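Beta-galacturonidase (Eisenbergiella tayi, PDB 6NCW) hydrolyses beta-galacturonides as a glycoside hydrolase of family 2, and may also act on beta-glucuronides. Local coordinates at residues 385-390 with 415-420. Sequence-based numbering, arbitrary orientation.
Sequences YGRECY and TDICLG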
loop_
_atom_site.group_PDB
_atom_site.type_symbol
_atom_site.label_atom_id
_atom_site.label_comp_id
_atom_site.label_asym_id
_atom_site.label_seq_id
_atom_site.Cartn_x
_atom_site.Cartn_y
_atom_site.Cartn_z
ATOM N N TYR A 385 13.602 -38.780 -24.043
ATOM C CA TYR A 385 13.310 -39.382 -22.744
ATOM C C TYR A 385 12.025 -38.804 -22.162
ATOM O O TYR A 385 11.218 -39.535 -21.565
ATOM C CB TYR A 385 14.475 -39.207 -21.763
ATOM C CG TYR A 385 14.069 -39.658 -20.373
ATOM C CD1 TYR A 385 13.779 -41.003 -20.117
ATOM C CD2 TYR A 385 13.905 -38.739 -19.331
ATOM C CE1 TYR A 385 13.366 -41.427 -18.851
ATOM C CE2 TYR A 385 13.494 -39.148 -18.064
ATOM C CZ TYR A 385 13.226 -40.498 -17.829
ATOM O OH TYR A 385 12.819 -40.917 -16.584
ATOM N N GLY A 386 11.800 -37.501 -22.357
ATOM C CA GLY A 386 10.517 -36.917 -21.994
ATOM C C GLY A 386 9.358 -37.622 -22.672
ATOM O O GLY A 386 8.374 -37.986 -22.023
ATOM N N ARG A 387 9.474 -37.849 -23.987
ATOM C CA ARG A 387 8.398 -38.496 -24.743
ATOM C C ARG A 387 8.063 -39.875 -24.175
ATOM O O ARG A 387 6.890 -40.259 -24.118
ATOM C CB ARG A 387 8.793 -38.602 -26.222
ATOM C CG ARG A 387 7.749 -39.230 -27.140
ATOM C CD ARG A 387 8.412 -40.060 -28.250
ATOM N NE ARG A 387 9.312 -41.098 -27.714
ATOM C CZ ARG A 387 8.912 -42.243 -27.159
ATOM N NH1 ARG A 387 7.620 -42.518 -27.046
ATOM N NH2 ARG A 387 9.806 -43.112 -26.698
ATOM N N GLU A 388 9.083 -40.635 -23.752
ATOM C CA GLU A 388 8.835 -41.950 -23.165
ATOM C C GLU A 388 7.968 -41.835 -21.919
ATOM O O GLU A 388 7.038 -42.624 -21.728
ATOM C CB GLU A 388 10.167 -42.648 -22.846
ATOM C CG GLU A 388 10.049 -43.939 -22.001
ATOM C CD GLU A 388 11.416 -44.465 -21.552
ATOM O OE1 GLU A 388 12.242 -44.826 -22.418
ATOM O OE2 GLU A 388 11.680 -44.495 -20.330
ATOM N N CYS A 389 8.231 -40.828 -21.081
ATOM C CA CYS A 389 7.408 -40.594 -19.895
ATOM C C CYS A 389 5.992 -40.166 -20.269
ATOM O O CYS A 389 5.016 -40.663 -19.695
ATOM C CB CYS A 389 8.056 -39.529 -19.007
ATOM S SG CYS A 389 9.689 -39.964 -18.374
ATOM N N TYR A 390 5.852 -39.200 -21.187
ATOM C CA TYR A 390 4.507 -38.802 -21.593
ATOM C C TYR A 390 3.724 -40.015 -22.072
ATOM O O TYR A 390 2.565 -40.199 -21.701
ATOM C CB TYR A 390 4.551 -37.722 -22.685
ATOM C CG TYR A 390 4.755 -36.308 -22.176
ATOM C CD1 TYR A 390 3.678 -35.425 -22.033
ATOM C CD2 TYR A 390 6.030 -35.850 -21.838
ATOM C CE1 TYR A 390 3.878 -34.109 -21.576
ATOM C CE2 TYR A 390 6.239 -34.550 -21.381
ATOM C CZ TYR A 390 5.166 -33.685 -21.250
ATOM O OH TYR A 390 5.402 -32.411 -20.787
ATOM N N THR A 415 8.352 -27.220 -30.833
ATOM C CA THR A 415 9.358 -28.252 -30.646
ATOM C C THR A 415 8.819 -29.453 -29.878
ATOM O O THR A 415 9.571 -30.403 -29.633
ATOM C CB THR A 415 10.576 -27.684 -29.899
ATOM O OG1 THR A 415 10.196 -27.320 -28.570
ATOM C CG2 THR A 415 11.127 -26.445 -30.607
ATOM N N ASP A 416 7.549 -29.425 -29.478
ATOM C CA ASP A 416 6.927 -30.542 -28.782
ATOM C C ASP A 416 6.847 -31.752 -29.711
ATOM O O ASP A 416 6.346 -31.640 -30.832
ATOM C CB ASP A 416 5.524 -30.129 -28.318
ATOM C CG ASP A 416 4.975 -31.020 -27.193
ATOM O OD1 ASP A 416 4.657 -30.475 -26.113
ATOM O OD2 ASP A 416 4.833 -32.253 -27.385
ATOM N N ILE A 417 7.324 -32.910 -29.252
ATOM C CA ILE A 417 7.227 -34.140 -30.045
ATOM C C ILE A 417 6.189 -35.105 -29.467
ATOM O O ILE A 417 6.192 -36.295 -29.806
ATOM C CB ILE A 417 8.594 -34.836 -30.202
ATOM C CG1 ILE A 417 9.102 -35.373 -28.864
ATOM C CG2 ILE A 417 9.630 -33.886 -30.795
ATOM C CD1 ILE A 417 10.426 -36.114 -28.956
ATOM N N CYS A 418 5.298 -34.623 -28.593
ATOM C CA CYS A 418 4.348 -35.488 -27.898
ATOM C C CYS A 418 2.902 -35.179 -28.256
ATOM O O CYS A 418 1.988 -35.729 -27.630
ATOM C CB CYS A 418 4.518 -35.378 -26.379
ATOM S SG CYS A 418 6.159 -35.857 -25.802
ATOM N N LEU A 419 2.664 -34.321 -29.244
ATOM C CA LEU A 419 1.298 -33.904 -29.510
ATOM C C LEU A 419 0.485 -34.968 -30.236
ATOM O O LEU A 419 -0.735 -34.814 -30.357
ATOM C CB LEU A 419 1.299 -32.598 -30.301
ATOM C CG LEU A 419 1.944 -31.395 -29.616
ATOM C CD1 LEU A 419 1.854 -30.180 -30.526
ATOM C CD2 LEU A 419 1.309 -31.108 -28.229
ATOM N N GLY A 420 1.116 -36.042 -30.714
ATOM C CA GLY A 420 0.336 -37.131 -31.269
ATOM C C GLY A 420 -0.438 -37.919 -30.231
ATOM O O GLY A 420 -1.426 -38.578 -30.576
#
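The phenol ring of Y390 meets the sulfur of C418 obliquely: SG of C418 lies 4.3 Å from the centroid of the Y390 ring, 31° off the normal. The approach is made on the CB side of the ring, with SG of C418 3.9 Å from CG of Y390, while the backbone carbonyl carbon of G386, one helical turn earlier, sits in plane at the ring edge. The same sulfur also reaches the helix backbone, coming within 3.6 Å of CA of R387, so that C418 fits between two residues spaced three apart on helix 384-400. These contacts pack a helix of the TIM-barrel domain against the loop that leads from barrel strand 406-410 to strand 425-428. Beside the sulfur, CD1 of I417 touches CB of R387 at 4.0 Å; an extended outer arm, chi2 178°, carries this methyl to the helix. The chain of R387 bends at chi2 and chi3, and its guanidinium group forms a salt bridge with E384 and a hydrogen bond with Y421. Within the loop, D416 closes an Asx turn: its OD2 accepts the backbone N-H of C418 at 2.7 Å (N to OD2), with an angle of 151° at the hydrogen, while OD1 of D416 is hydrogen-bonded to the hydroxyls of S381 and S410. The Y390 side chain lies about 7 Å from that of N377, which contacts alpha-D-galacturonate in another structure of this enzyme.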